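PDB 6IL9: fructuronate-tagaturonate epimerase UxaE from Cohnella laeviribosi in complex with 1 glycerol from Cohnella laeviribosi, which catalyses the interconversion of fructuronate and tagaturonate, an epimerisation carried out on a TIM-barrel scaffold that probably uses the bound zinc ion. Local coordinates for residues Q5-R10 / I34-R39; G175-T180 / A262-D267; Y393-F398 / R435-I440. All blocks are in the same frame, centred on the assembly; numbering follows the deposited sequence.

Contact 1: residues Q5-R10 / I34-R39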
ATOM      1  N   GLN A   5      26.503  13.936  23.676  1.00 30.57           N
ATOM      2  CA  GLN A   5      26.561  14.363  25.068  1.00 33.04           C
ATOM      3  C   GLN A   5      25.563  15.484  25.347  1.00 28.20           C
ATOM      4  O   GLN A   5      24.928  15.507  26.407  1.00 28.27           O
ATOM      5  CB  GLN A   5      27.988  14.801  25.404  1.00 31.81           C
ATOM      6  CG  GLN A   5      28.210  15.253  26.834  1.00 37.80           C
ATOM      7  CD  GLN A   5      29.690  15.439  27.138  1.00 43.93           C
ATOM      8  OE1 GLN A   5      30.476  14.494  27.038  1.00 39.25           O
ATOM      9  NE2 GLN A   5      30.079  16.664  27.488  1.00 42.75           N
ATOM     10  N   SER A   6      25.412  16.424  24.410  1.00 25.61           N
ATOM     11  CA  SER A   6      24.450  17.507  24.598  1.00 26.41           C
ATOM     12  C   SER A   6      23.032  16.957  24.723  1.00 27.21           C
ATOM     13  O   SER A   6      22.296  17.297  25.658  1.00 23.51           O
ATOM     14  CB  SER A   6      24.554  18.501  23.440  1.00 28.10           C
ATOM     15  OG  SER A   6      23.484  19.436  23.454  1.00 28.94           O
ATOM     16  N   ILE A   7      22.642  16.084  23.796  1.00 25.75           N
ATOM     17  CA  ILE A   7      21.293  15.519  23.810  1.00 23.46           C
ATOM     18  C   ILE A   7      21.040  14.753  25.104  1.00 24.76           C
ATOM     19  O   ILE A   7      20.000  14.917  25.752  1.00 23.41           O
ATOM     20  CB  ILE A   7      21.083  14.625  22.577  1.00 24.95           C
ATOM     21  CG1 ILE A   7      21.107  15.476  21.311  1.00 25.46           C
ATOM     22  CG2 ILE A   7      19.788  13.823  22.702  1.00 24.74           C
ATOM     23  CD1 ILE A   7      21.367  14.673  20.046  1.00 26.66           C
ATOM     24  N   ILE A   8      21.990  13.902  25.494  1.00 24.98           N
ATOM     25  CA  ILE A   8      21.818  13.087  26.695  1.00 24.81           C
ATOM     26  C   ILE A   8      21.679  13.969  27.929  1.00 25.73           C
ATOM     27  O   ILE A   8      20.839  13.714  28.801  1.00 25.49           O
ATOM     28  CB  ILE A   8      22.987  12.092  26.827  1.00 27.31           C
ATOM     29  CG1 ILE A   8      22.901  11.026  25.732  1.00 29.40           C
ATOM     30  CG2 ILE A   8      22.984  11.442  28.202  1.00 31.31           C
ATOM     31  CD1 ILE A   8      24.202  10.288  25.494  1.00 30.45           C
ATOM     32  N   GLU A   9      22.482  15.032  28.017  1.00 25.23           N
ATOM     33  CA  GLU A   9      22.399  15.915  29.176  1.00 26.83           C
ATOM     34  C   GLU A   9      21.077  16.675  29.195  1.00 26.19           C
ATOM     35  O   GLU A   9      20.440  16.787  30.247  1.00 26.93           O
ATOM     36  CB  GLU A   9      23.595  16.874  29.191  1.00 28.91           C
ATOM     37  CG  GLU A   9      24.847  16.221  29.777  1.00 36.14           C
ATOM     38  CD  GLU A   9      26.131  16.993  29.497  1.00 39.03           C
ATOM     39  OE1 GLU A   9      27.219  16.468  29.824  1.00 41.90           O
ATOM     40  OE2 GLU A   9      26.055  18.116  28.953  1.00 39.49           O
ATOM     41  N   ARG A  10      20.626  17.165  28.033  1.00 23.45           N
ATOM     42  CA  ARG A  10      19.339  17.853  27.986  1.00 23.34           C
ATOM     43  C   ARG A  10      18.178  16.902  28.258  1.00 21.92           C
ATOM     44  O   ARG A  10      17.151  17.318  28.809  1.00 21.07           O
ATOM     45  CB  ARG A  10      19.162  18.540  26.635  1.00 25.59           C
ATOM     46  CG  ARG A  10      20.061  19.748  26.494  1.00 25.95           C
ATOM     47  CD  ARG A  10      19.907  20.415  25.164  1.00 29.16           C
ATOM     48  NE  ARG A  10      20.581  19.703  24.091  1.00 33.97           N
ATOM     49  CZ  ARG A  10      19.979  19.298  22.977  1.00 34.51           C
ATOM     50  NH1 ARG A  10      18.686  19.521  22.801  1.00 36.94           N
ATOM     51  NH2 ARG A  10      20.675  18.680  22.032  1.00 33.41           N
ATOM     52  N   ILE A  34      13.159   9.356  21.436  1.00 18.04           N
ATOM     53  CA  ILE A  34      13.148  10.787  21.671  1.00 18.43           C
ATOM     54  C   ILE A  34      13.244  11.495  20.329  1.00 19.03           C
ATOM     55  O   ILE A  34      13.503  10.883  19.291  1.00 18.97           O
ATOM     56  CB  ILE A  34      14.310  11.239  22.584  1.00 18.76           C
ATOM     57  CG1 ILE A  34      15.646  10.984  21.881  1.00 22.44           C
ATOM     58  CG2 ILE A  34      14.251  10.519  23.923  1.00 19.88           C
ATOM     59  CD1 ILE A  34      16.833  11.701  22.528  1.00 23.38           C
ATOM     60  N   LYS A  35      13.062  12.810  20.367  1.00 19.86           N
ATOM     61  CA  LYS A  35      13.335  13.637  19.203  1.00 19.99           C
ATOM     62  C   LYS A  35      14.158  14.831  19.648  1.00 20.61           C
ATOM     63  O   LYS A  35      13.770  15.527  20.589  1.00 19.09           O
ATOM     64  CB  LYS A  35      12.050  14.106  18.526  1.00 22.54           C
ATOM     65  CG  LYS A  35      12.322  14.860  17.231  1.00 23.19           C
ATOM     66  CD  LYS A  35      11.035  15.109  16.483  1.00 25.05           C
ATOM     67  CE  LYS A  35      11.283  15.802  15.155  1.00 25.16           C
ATOM     68  NZ  LYS A  35       9.962  16.111  14.535  1.00 28.53           N
ATOM     69  N   ALA A  36      15.298  15.050  18.987  1.00 20.16           N
ATOM     70  CA  ALA A  36      16.159  16.191  19.287  1.00 21.17           C
ATOM     71  C   ALA A  36      16.701  16.789  17.998  1.00 24.44           C
ATOM     72  O   ALA A  36      17.210  16.063  17.143  1.00 24.43           O
ATOM     73  CB  ALA A  36      17.320  15.784  20.199  1.00 22.77           C
ATOM     74  N   GLU A  37      16.605  18.115  17.877  1.00 26.35           N
ATOM     75  CA  GLU A  37      17.142  18.843  16.725  1.00 29.85           C
ATOM     76  C   GLU A  37      16.617  18.265  15.415  1.00 27.38           C
ATOM     77  O   GLU A  37      17.365  18.050  14.462  1.00 33.22           O
ATOM     78  CB  GLU A  37      18.671  18.852  16.736  1.00 33.70           C
ATOM     79  CG  GLU A  37      19.268  19.788  17.768  1.00 36.33           C
ATOM     80  CD  GLU A  37      19.123  19.244  19.165  1.00 36.07           C
ATOM     81  OE1 GLU A  37      18.254  19.743  19.911  1.00 39.28           O
ATOM     82  OE2 GLU A  37      19.856  18.293  19.506  1.00 40.96           O
ATOM     83  N   GLY A  38      15.318  17.983  15.382  1.00 26.11           N
ATOM     84  CA  GLY A  38      14.664  17.533  14.170  1.00 30.65           C
ATOM     85  C   GLY A  38      14.896  16.088  13.796  1.00 29.61           C
ATOM     86  O   GLY A  38      14.494  15.681  12.699  1.00 32.37           O
ATOM     87  N   ARG A  39      15.531  15.298  14.662  1.00 26.47           N
ATOM     88  CA  ARG A  39      15.813  13.904  14.368  1.00 22.95           C
ATOM     89  C   ARG A  39      15.401  13.021  15.539  1.00 23.01           C
ATOM     90  O   ARG A  39      15.566  13.399  16.701  1.00 21.71           O
ATOM     91  CB  ARG A  39      17.298  13.698  14.065  1.00 28.34           C
ATOM     92  CG  ARG A  39      17.618  12.296  13.586  1.00 32.41           C
ATOM     93  CD  ARG A  39      19.085  11.990  13.760  1.00 36.61           C
ATOM     94  NE  ARG A  39      19.869  12.496  12.643  1.00 40.59           N
ATOM     95  CZ  ARG A  39      20.039  11.847  11.496  1.00 46.29           C
ATOM     96  NH1 ARG A  39      19.478  10.656  11.311  1.00 43.78           N
ATOM     97  NH2 ARG A  39      20.773  12.390  10.532  1.00 50.68           N
TER
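A bend at chi3 of Arg10 (-77°), which turns NE aside after a straight chi2, and an earlier fold at chi2 of Glu37 (74°), which places CD, let the two side chains reach toward each other tip to tip. The guanidinium meets the carboxylate end-on, with one nitrogen for each oxygen. Arg10 NH2 gives the shorter and straighter bond, 2.7 Å to Glu37 OE2, and lies well above the carboxylate plane. Arg10 NH1 reaches Glu37 OE1 on its syn side at 2.9 Å. The two flat groups are not coplanar but turned 55° against each other, a twisted salt bridge in place of the flat paired form. The other edge of the guanidinium is held from within the helix, where NE and NH2 of Arg10 both donate to Ser6 OG; the NE bond measures 3.0 Å. Ser6 is thus a second-shell residue that fixes the rotation of the group presented to Glu37.

Beside this charged pair the contact is apolar. Ile7 points from the helix at the strand, and its CG2 touches Ile34 CD1 at 3.6 Å. Its CG1 rests on Ala36 CB at 4.0 Å and also passes Glu37 OE2 at 3.6 Å, so the isoleucine bridges the apolar layer and the ion pair. Tyr41 and Leu64, from strands 39-45 and 62-66, extend the same layer around Ile7 and Ile34.

Glu37 opens the two-residue loop of a type I' turn running from Ala36 to Arg39, with Gly38 as its other corner and positive phi at both. This is the tight beta-hairpin joining strands 29-36 and 39-45, and the contact as a whole is an amphipathic N-terminal helix laid against one face of a five-stranded antiparallel sheet.

Contact 2: residues G175-T180 / A262-D267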
ATOM      1  N   GLY A 175      11.588 -10.479   4.802  1.00 21.21           N
ATOM      2  CA  GLY A 175      10.627 -10.633   5.870  1.00 20.74           C
ATOM      3  C   GLY A 175       9.230 -10.143   5.563  1.00 17.97           C
ATOM      4  O   GLY A 175       8.421 -10.015   6.491  1.00 18.44           O
ATOM      5  N   PHE A 176       8.916  -9.862   4.302  1.00 17.26           N
ATOM      6  CA  PHE A 176       7.565  -9.427   3.978  1.00 17.75           C
ATOM      7  C   PHE A 176       6.579 -10.556   4.236  1.00 20.00           C
ATOM      8  O   PHE A 176       6.894 -11.737   4.049  1.00 19.82           O
ATOM      9  CB  PHE A 176       7.489  -8.941   2.535  1.00 18.93           C
ATOM     10  CG  PHE A 176       8.042  -7.558   2.363  1.00 17.38           C
ATOM     11  CD1 PHE A 176       9.409  -7.359   2.282  1.00 17.83           C
ATOM     12  CD2 PHE A 176       7.207  -6.455   2.355  1.00 17.78           C
ATOM     13  CE1 PHE A 176       9.943  -6.081   2.164  1.00 18.04           C
ATOM     14  CE2 PHE A 176       7.723  -5.170   2.219  1.00 18.23           C
ATOM     15  CZ  PHE A 176       9.094  -4.977   2.140  1.00 17.41           C
ATOM     16  N   THR A 177       5.394 -10.184   4.716  1.00 18.19           N
ATOM     17  CA  THR A 177       4.389 -11.147   5.144  1.00 17.40           C
ATOM     18  C   THR A 177       3.202 -11.196   4.203  1.00 18.05           C
ATOM     19  O   THR A 177       2.375 -12.109   4.312  1.00 18.57           O
ATOM     20  CB  THR A 177       3.912 -10.817   6.561  1.00 19.35           C
ATOM     21  OG1 THR A 177       3.488  -9.445   6.624  1.00 18.16           O
ATOM     22  CG2 THR A 177       5.042 -11.032   7.544  1.00 19.19           C
ATOM     23  N   MET A 178       3.111 -10.246   3.288  1.00 17.58           N
ATOM     24  CA  MET A 178       2.085 -10.190   2.267  1.00 16.16           C
ATOM     25  C   MET A 178       2.799 -10.034   0.938  1.00 19.51           C
ATOM     26  O   MET A 178       3.720  -9.222   0.829  1.00 21.88           O
ATOM     27  CB  MET A 178       1.133  -9.015   2.536  1.00 16.82           C
ATOM     28  CG  MET A 178       0.055  -8.799   1.497  1.00 17.10           C
ATOM     29  SD  MET A 178      -1.208  -7.610   2.050  1.00 12.43           S
ATOM     30  CE  MET A 178      -2.186  -7.567   0.547  1.00 19.78           C
ATOM     31  N   LEU A 179       2.428 -10.839  -0.050  1.00 15.11           N
ATOM     32  CA  LEU A 179       3.041 -10.765  -1.372  1.00 16.95           C
ATOM     33  C   LEU A 179       1.950 -10.535  -2.404  1.00 17.61           C
ATOM     34  O   LEU A 179       1.052 -11.366  -2.553  1.00 19.70           O
ATOM     35  CB  LEU A 179       3.830 -12.041  -1.695  1.00 20.77           C
ATOM     36  CG  LEU A 179       5.216 -12.184  -1.079  1.00 26.54           C
ATOM     37  CD1 LEU A 179       6.067 -13.143  -1.900  1.00 32.35           C
ATOM     38  CD2 LEU A 179       5.899 -10.846  -0.969  1.00 29.24           C
ATOM     39  N   THR A 180       2.024  -9.407  -3.110  1.00 15.80           N
ATOM     40  CA  THR A 180       1.052  -9.047  -4.132  1.00 16.47           C
ATOM     41  C   THR A 180       1.612  -9.400  -5.501  1.00 19.38           C
ATOM     42  O   THR A 180       2.610  -8.817  -5.929  1.00 17.90           O
ATOM     43  CB  THR A 180       0.731  -7.552  -4.068  1.00 16.92           C
ATOM     44  OG1 THR A 180       0.128  -7.262  -2.799  1.00 18.13           O
ATOM     45  CG2 THR A 180      -0.210  -7.138  -5.193  1.00 19.40           C
ATOM     46  N   ALA A 262       7.663 -21.114   1.416  1.00 23.62           N
ATOM     47  CA  ALA A 262       8.275 -20.013   2.160  1.00 24.29           C
ATOM     48  C   ALA A 262       8.724 -20.408   3.563  1.00 22.58           C
ATOM     49  O   ALA A 262       9.549 -19.698   4.151  1.00 25.46           O
ATOM     50  CB  ALA A 262       7.312 -18.825   2.253  1.00 22.69           C
ATOM     51  N   GLY A 263       8.197 -21.489   4.128  1.00 22.42           N
ATOM     52  CA  GLY A 263       8.584 -21.882   5.471  1.00 25.49           C
ATOM     53  C   GLY A 263       7.984 -21.053   6.584  1.00 26.94           C
ATOM     54  O   GLY A 263       8.352 -21.247   7.750  1.00 23.12           O
ATOM     55  N   ARG A 264       7.069 -20.144   6.261  1.00 20.44           N
ATOM     56  CA  ARG A 264       6.365 -19.312   7.224  1.00 19.59           C
ATOM     57  C   ARG A 264       5.075 -18.867   6.550  1.00 21.90           C
ATOM     58  O   ARG A 264       4.917 -19.008   5.334  1.00 20.80           O
ATOM     59  CB  ARG A 264       7.214 -18.114   7.664  1.00 21.24           C
ATOM     60  CG  ARG A 264       7.639 -17.214   6.502  1.00 24.24           C
ATOM     61  CD  ARG A 264       8.707 -16.197   6.941  1.00 25.62           C
ATOM     62  NE  ARG A 264       9.148 -15.358   5.829  1.00 24.59           N
ATOM     63  CZ  ARG A 264       8.494 -14.272   5.419  1.00 24.26           C
ATOM     64  NH1 ARG A 264       7.375 -13.913   6.035  1.00 19.82           N
ATOM     65  NH2 ARG A 264       8.954 -13.549   4.401  1.00 21.60           N
ATOM     66  N   ALA A 265       4.154 -18.338   7.348  1.00 20.53           N
ATOM     67  CA  ALA A 265       2.876 -17.876   6.816  1.00 21.09           C
ATOM     68  C   ALA A 265       3.068 -16.644   5.931  1.00 21.41           C
ATOM     69  O   ALA A 265       3.760 -15.693   6.312  1.00 21.35           O
ATOM     70  CB  ALA A 265       1.916 -17.560   7.962  1.00 25.90           C
ATOM     71  N   VAL A 266       2.437 -16.658   4.755  1.00 19.69           N
ATOM     72  CA  VAL A 266       2.507 -15.553   3.803  1.00 22.06           C
ATOM     73  C   VAL A 266       1.106 -15.322   3.259  1.00 21.56           C
ATOM     74  O   VAL A 266       0.428 -16.273   2.850  1.00 23.60           O
ATOM     75  CB  VAL A 266       3.485 -15.841   2.645  1.00 22.36           C
ATOM     76  CG1 VAL A 266       3.334 -14.801   1.543  1.00 22.83           C
ATOM     77  CG2 VAL A 266       4.929 -15.875   3.145  1.00 24.81           C
ATOM     78  N   ASP A 267       0.666 -14.076   3.265  1.00 17.43           N
ATOM     79  CA  ASP A 267      -0.627 -13.721   2.693  1.00 16.46           C
ATOM     80  C   ASP A 267      -0.408 -13.386   1.228  1.00 17.44           C
ATOM     81  O   ASP A 267       0.298 -12.425   0.910  1.00 18.78           O
ATOM     82  CB  ASP A 267      -1.245 -12.546   3.449  1.00 19.45           C
ATOM     83  CG  ASP A 267      -1.667 -12.913   4.859  1.00 20.16           C
ATOM     84  OD1 ASP A 267      -2.037 -14.088   5.105  1.00 19.95           O
ATOM     85  OD2 ASP A 267      -1.629 -12.020   5.722  1.00 23.21           O
TER
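The guanidinium of Arg264 turns its edge to the backbone of Phe176, whose carbonyl oxygen lies in the guanidinium plane, while Val266 CG2 sits over one face, 4.2 Å above the plane and offset toward the rim. Thr177 CG2 also comes to the edge. Arg264 grips Phe176 O end-on with two nitrogens, NH2 at 2.8 Å and NH1 at 3.0 Å, both arriving from the same side of the carbonyl plane. The chain is extended from CG to NE, which carries the guanidinium across to the carbonyl of Phe176. Arg264 NH2 also donates to Leu172 O, near the end of helix 165-173, which Gly175 closes with a Schellman motif. An alanine in place of Arg264 would probably leave Phe176 O and Leu172 O without these donors and the turn after the helix less firmly tied to the loop.

Beyond the arginine, the backbones pair in parallel. Asp267 N donates to Thr177 O at 2.8 Å, nearly straight at 175°, and Leu179 N bonds Asp267 O at 2.8 Å. Asp267 itself turns its carboxylate to the backbone N-H groups of Phe87 and Gly88.

Strand 178-182 thereby begins between strand 267-271 and, through Thr177 and Met178 bonded to Ala157, strand 156-162, at the N-terminal end of the barrel; helix 165-173 packs outside, over Leu179 and Val266.

Contact 3: residues Y393-F398 / R435-I440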
ATOM      1  N   TYR A 393       6.748  23.116 -10.538  1.00 21.82           N
ATOM      2  CA  TYR A 393       7.598  22.071 -11.093  1.00 19.75           C
ATOM      3  C   TYR A 393       6.769  20.887 -11.565  1.00 21.70           C
ATOM      4  O   TYR A 393       7.011  20.339 -12.648  1.00 21.60           O
ATOM      5  CB  TYR A 393       8.617  21.631 -10.041  1.00 19.62           C
ATOM      6  CG  TYR A 393       9.766  20.777 -10.535  1.00 21.42           C
ATOM      7  CD1 TYR A 393       9.675  19.391 -10.544  1.00 20.64           C
ATOM      8  CD2 TYR A 393      10.965  21.355 -10.929  1.00 22.52           C
ATOM      9  CE1 TYR A 393      10.721  18.604 -10.971  1.00 23.56           C
ATOM     10  CE2 TYR A 393      12.020  20.574 -11.353  1.00 22.49           C
ATOM     11  CZ  TYR A 393      11.899  19.208 -11.374  1.00 25.35           C
ATOM     12  OH  TYR A 393      12.957  18.430 -11.792  1.00 26.39           O
ATOM     13  N   ALA A 394       5.778  20.486 -10.763  1.00 19.25           N
ATOM     14  CA  ALA A 394       4.880  19.413 -11.171  1.00 19.06           C
ATOM     15  C   ALA A 394       4.183  19.747 -12.485  1.00 18.86           C
ATOM     16  O   ALA A 394       4.067  18.891 -13.365  1.00 20.47           O
ATOM     17  CB  ALA A 394       3.861  19.152 -10.064  1.00 17.10           C
ATOM     18  N   LEU A 395       3.697  20.986 -12.626  1.00 20.95           N
ATOM     19  CA  LEU A 395       3.084  21.409 -13.884  1.00 22.38           C
ATOM     20  C   LEU A 395       4.058  21.261 -15.036  1.00 22.57           C
ATOM     21  O   LEU A 395       3.692  20.787 -16.115  1.00 23.21           O
ATOM     22  CB  LEU A 395       2.627  22.861 -13.788  1.00 22.29           C
ATOM     23  CG  LEU A 395       1.322  23.179 -13.064  1.00 22.79           C
ATOM     24  CD1 LEU A 395       1.192  24.690 -12.865  1.00 27.24           C
ATOM     25  CD2 LEU A 395       0.133  22.631 -13.838  1.00 23.32           C
ATOM     26  N   GLU A 396       5.311  21.656 -14.817  1.00 20.60           N
ATOM     27  CA  GLU A 396       6.290  21.654 -15.892  1.00 26.89           C
ATOM     28  C   GLU A 396       6.694  20.251 -16.318  1.00 27.36           C
ATOM     29  O   GLU A 396       7.140  20.069 -17.457  1.00 29.01           O
ATOM     30  CB  GLU A 396       7.521  22.451 -15.459  1.00 29.27           C
ATOM     31  CG  GLU A 396       7.275  23.947 -15.432  1.00 33.10           C
ATOM     32  CD  GLU A 396       8.388  24.720 -14.740  1.00 38.71           C
ATOM     33  OE1 GLU A 396       9.396  24.097 -14.328  1.00 43.22           O
ATOM     34  OE2 GLU A 396       8.239  25.952 -14.600  1.00 46.47           O
ATOM     35  N   HIS A 397       6.552  19.257 -15.441  1.00 23.14           N
ATOM     36  CA  HIS A 397       7.029  17.906 -15.711  1.00 22.46           C
ATOM     37  C   HIS A 397       5.916  16.865 -15.679  1.00 19.74           C
ATOM     38  O   HIS A 397       6.202  15.668 -15.673  1.00 20.13           O
ATOM     39  CB  HIS A 397       8.129  17.530 -14.715  1.00 24.06           C
ATOM     40  CG  HIS A 397       9.343  18.399 -14.818  1.00 24.78           C
ATOM     41  ND1 HIS A 397      10.312  18.202 -15.778  1.00 29.30           N
ATOM     42  CD2 HIS A 397       9.737  19.475 -14.096  1.00 24.40           C
ATOM     43  CE1 HIS A 397      11.255  19.119 -15.641  1.00 28.19           C
ATOM     44  NE2 HIS A 397      10.931  19.903 -14.628  1.00 25.62           N
ATOM     45  N   PHE A 398       4.656  17.303 -15.697  1.00 20.23           N
ATOM     46  CA  PHE A 398       3.531  16.389 -15.518  1.00 21.75           C
ATOM     47  C   PHE A 398       3.535  15.266 -16.553  1.00 21.35           C
ATOM     48  O   PHE A 398       3.255  14.103 -16.225  1.00 21.47           O
ATOM     49  CB  PHE A 398       2.244  17.201 -15.591  1.00 21.28           C
ATOM     50  CG  PHE A 398       1.000  16.413 -15.357  1.00 21.11           C
ATOM     51  CD1 PHE A 398       0.768  15.801 -14.141  1.00 21.92           C
ATOM     52  CD2 PHE A 398       0.037  16.322 -16.344  1.00 21.23           C
ATOM     53  CE1 PHE A 398      -0.403  15.102 -13.916  1.00 23.08           C
ATOM     54  CE2 PHE A 398      -1.130  15.612 -16.125  1.00 22.15           C
ATOM     55  CZ  PHE A 398      -1.345  15.004 -14.918  1.00 22.67           C
ATOM     56  N   ARG A 435      -5.011  17.598  -7.115  1.00 13.43           N
ATOM     57  CA  ARG A 435      -4.618  16.403  -6.366  1.00 16.28           C
ATOM     58  C   ARG A 435      -3.896  15.404  -7.265  1.00 15.58           C
ATOM     59  O   ARG A 435      -2.851  14.857  -6.892  1.00 14.87           O
ATOM     60  CB  ARG A 435      -5.834  15.748  -5.705  1.00 15.24           C
ATOM     61  CG  ARG A 435      -6.257  16.432  -4.408  1.00 16.14           C
ATOM     62  CD  ARG A 435      -7.435  15.717  -3.762  1.00 14.35           C
ATOM     63  NE  ARG A 435      -7.091  14.385  -3.255  1.00 18.54           N
ATOM     64  CZ  ARG A 435      -6.483  14.155  -2.096  1.00 17.00           C
ATOM     65  NH1 ARG A 435      -6.142  15.175  -1.318  1.00 17.23           N
ATOM     66  NH2 ARG A 435      -6.212  12.902  -1.715  1.00 16.42           N
ATOM     67  N   GLN A 436      -4.432  15.155  -8.466  1.00 14.08           N
ATOM     68  CA  GLN A 436      -3.769  14.198  -9.349  1.00 16.03           C
ATOM     69  C   GLN A 436      -2.409  14.712  -9.803  1.00 15.25           C
ATOM     70  O   GLN A 436      -1.456  13.933  -9.932  1.00 15.66           O
ATOM     71  CB  GLN A 436      -4.651  13.896 -10.554  1.00 13.87           C
ATOM     72  CG  GLN A 436      -5.918  13.150 -10.164  1.00 13.80           C
ATOM     73  CD  GLN A 436      -6.551  12.471 -11.350  1.00 14.39           C
ATOM     74  OE1 GLN A 436      -6.737  13.087 -12.401  1.00 15.65           O
ATOM     75  NE2 GLN A 436      -6.882  11.198 -11.200  1.00 13.82           N
ATOM     76  N   LEU A 437      -2.309  16.022 -10.038  1.00 15.17           N
ATOM     77  CA  LEU A 437      -1.051  16.630 -10.456  1.00 15.33           C
ATOM     78  C   LEU A 437       0.045  16.345  -9.442  1.00 17.64           C
ATOM     79  O   LEU A 437       1.149  15.929  -9.807  1.00 17.97           O
ATOM     80  CB  LEU A 437      -1.248  18.135 -10.618  1.00 13.71           C
ATOM     81  CG  LEU A 437       0.002  18.997 -10.779  1.00 17.37           C
ATOM     82  CD1 LEU A 437       0.627  18.725 -12.142  1.00 19.94           C
ATOM     83  CD2 LEU A 437      -0.344  20.476 -10.606  1.00 19.35           C
ATOM     84  N   LEU A 438      -0.252  16.563  -8.158  1.00 14.22           N
ATOM     85  CA  LEU A 438       0.746  16.346  -7.113  1.00 15.89           C
ATOM     86  C   LEU A 438       0.895  14.868  -6.759  1.00 17.94           C
ATOM     87  O   LEU A 438       1.989  14.439  -6.371  1.00 15.67           O
ATOM     88  CB  LEU A 438       0.383  17.164  -5.864  1.00 17.09           C
ATOM     89  CG  LEU A 438       0.903  18.613  -5.773  1.00 17.35           C
ATOM     90  CD1 LEU A 438       2.411  18.645  -5.655  1.00 18.14           C
ATOM     91  CD2 LEU A 438       0.454  19.480  -6.967  1.00 19.06           C
ATOM     92  N   HIS A 439      -0.172  14.075  -6.907  1.00 15.24           N
ATOM     93  CA  HIS A 439      -0.130  12.666  -6.508  1.00 13.82           C
ATOM     94  C   HIS A 439       0.922  11.924  -7.317  1.00 17.61           C
ATOM     95  O   HIS A 439       1.765  11.214  -6.765  1.00 16.58           O
ATOM     96  CB  HIS A 439      -1.518  12.034  -6.720  1.00 17.60           C
ATOM     97  CG  HIS A 439      -1.688  10.658  -6.137  1.00 18.33           C
ATOM     98  ND1 HIS A 439      -0.912   9.577  -6.506  1.00 16.55           N
ATOM     99  CD2 HIS A 439      -2.587  10.185  -5.237  1.00 15.99           C
ATOM    100  CE1 HIS A 439      -1.311   8.503  -5.847  1.00 15.71           C
ATOM    101  NE2 HIS A 439      -2.329   8.843  -5.072  1.00 15.27           N
ATOM    102  N   ILE A 440       0.904  12.125  -8.634  1.00 15.06           N
ATOM    103  CA  ILE A 440       1.642  11.290  -9.565  1.00 17.45           C
ATOM    104  C   ILE A 440       3.072  11.780  -9.775  1.00 17.76           C
ATOM    105  O   ILE A 440       3.925  11.000 -10.226  1.00 19.11           O
ATOM    106  CB  ILE A 440       0.788  11.254 -10.849  1.00 22.19           C
ATOM    107  CG1 ILE A 440      -0.252  10.141 -10.792  1.00 17.96           C
ATOM    108  CG2 ILE A 440       1.575  11.161 -12.090  1.00 36.03           C
ATOM    109  CD1 ILE A 440      -1.280  10.282  -9.759  1.00 29.68           C
TER
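The side-chain amide of Gln436, a residue whose backbone oxygen faces the ring edge of Phe398, is gripped by several groups: NE2 gives hydrogen bonds to Lys311 O and Gln310 OE1, while OE1 is bonded to Thr409 OG1. The amide is thereby held by residues outside its own helix, and Gln436 O, 4.3 Å from Phe398 CE1, accepts the backbone N-H of Ile440.

The contact proper is carried by Leu437. With CG anti to the backbone N (chi1 168°), its side chain points among Ala394, Leu395 and Phe398. Leu437 CD1 meets Ala394 CB at 3.9 Å and presses on Phe398 CD1 at 3.5 Å, approaching the ring obliquely. The other methyl, Leu437 CD2, lies 3.9 Å from Leu395 CD2, the two leucine side chains crossing at about a right angle. Phe398 also has its CG anti to the backbone N (chi1 -177°); farther out on the ring, CE1 lies 3.8 Å from Leu437 CA, near the root of the leucine side chain.

The axes of the two short helical segments pass 9.6 Å apart at their closest and cross steeply, at 80°, which concentrates the touching on one leucine rather than spreading it over successive turns. His391, also on helix 384-402, adds to the lining around Leu437.

No hydrogen bond passes between the segments; helix 384-402 and helix 432-440 are joined here by largely buried aliphatic and aromatic carbon, so the fit depends on side-chain shape, and polar anchoring is left to residues such as Gln436.

The contacts come in series along the chain, in numerical order, and none touches another. Their centres form a wide triangle, about 38 Å between contacts 1 and 2, about 37 Å between 1 and 3, and about 35 Å between 2 and 3. Each belongs to a different part of the fold: contact 1 to the N-terminal helix and its antiparallel sheet, contact 2 to the eight-stranded parallel barrel, contact 3 to the helices that follow the last barrel strand. Contact 2 pairs two adjacent strands of the barrel that carries the zinc site of His161, Asp273 and His343, while contacts 1 and 3 hold together parts built around it.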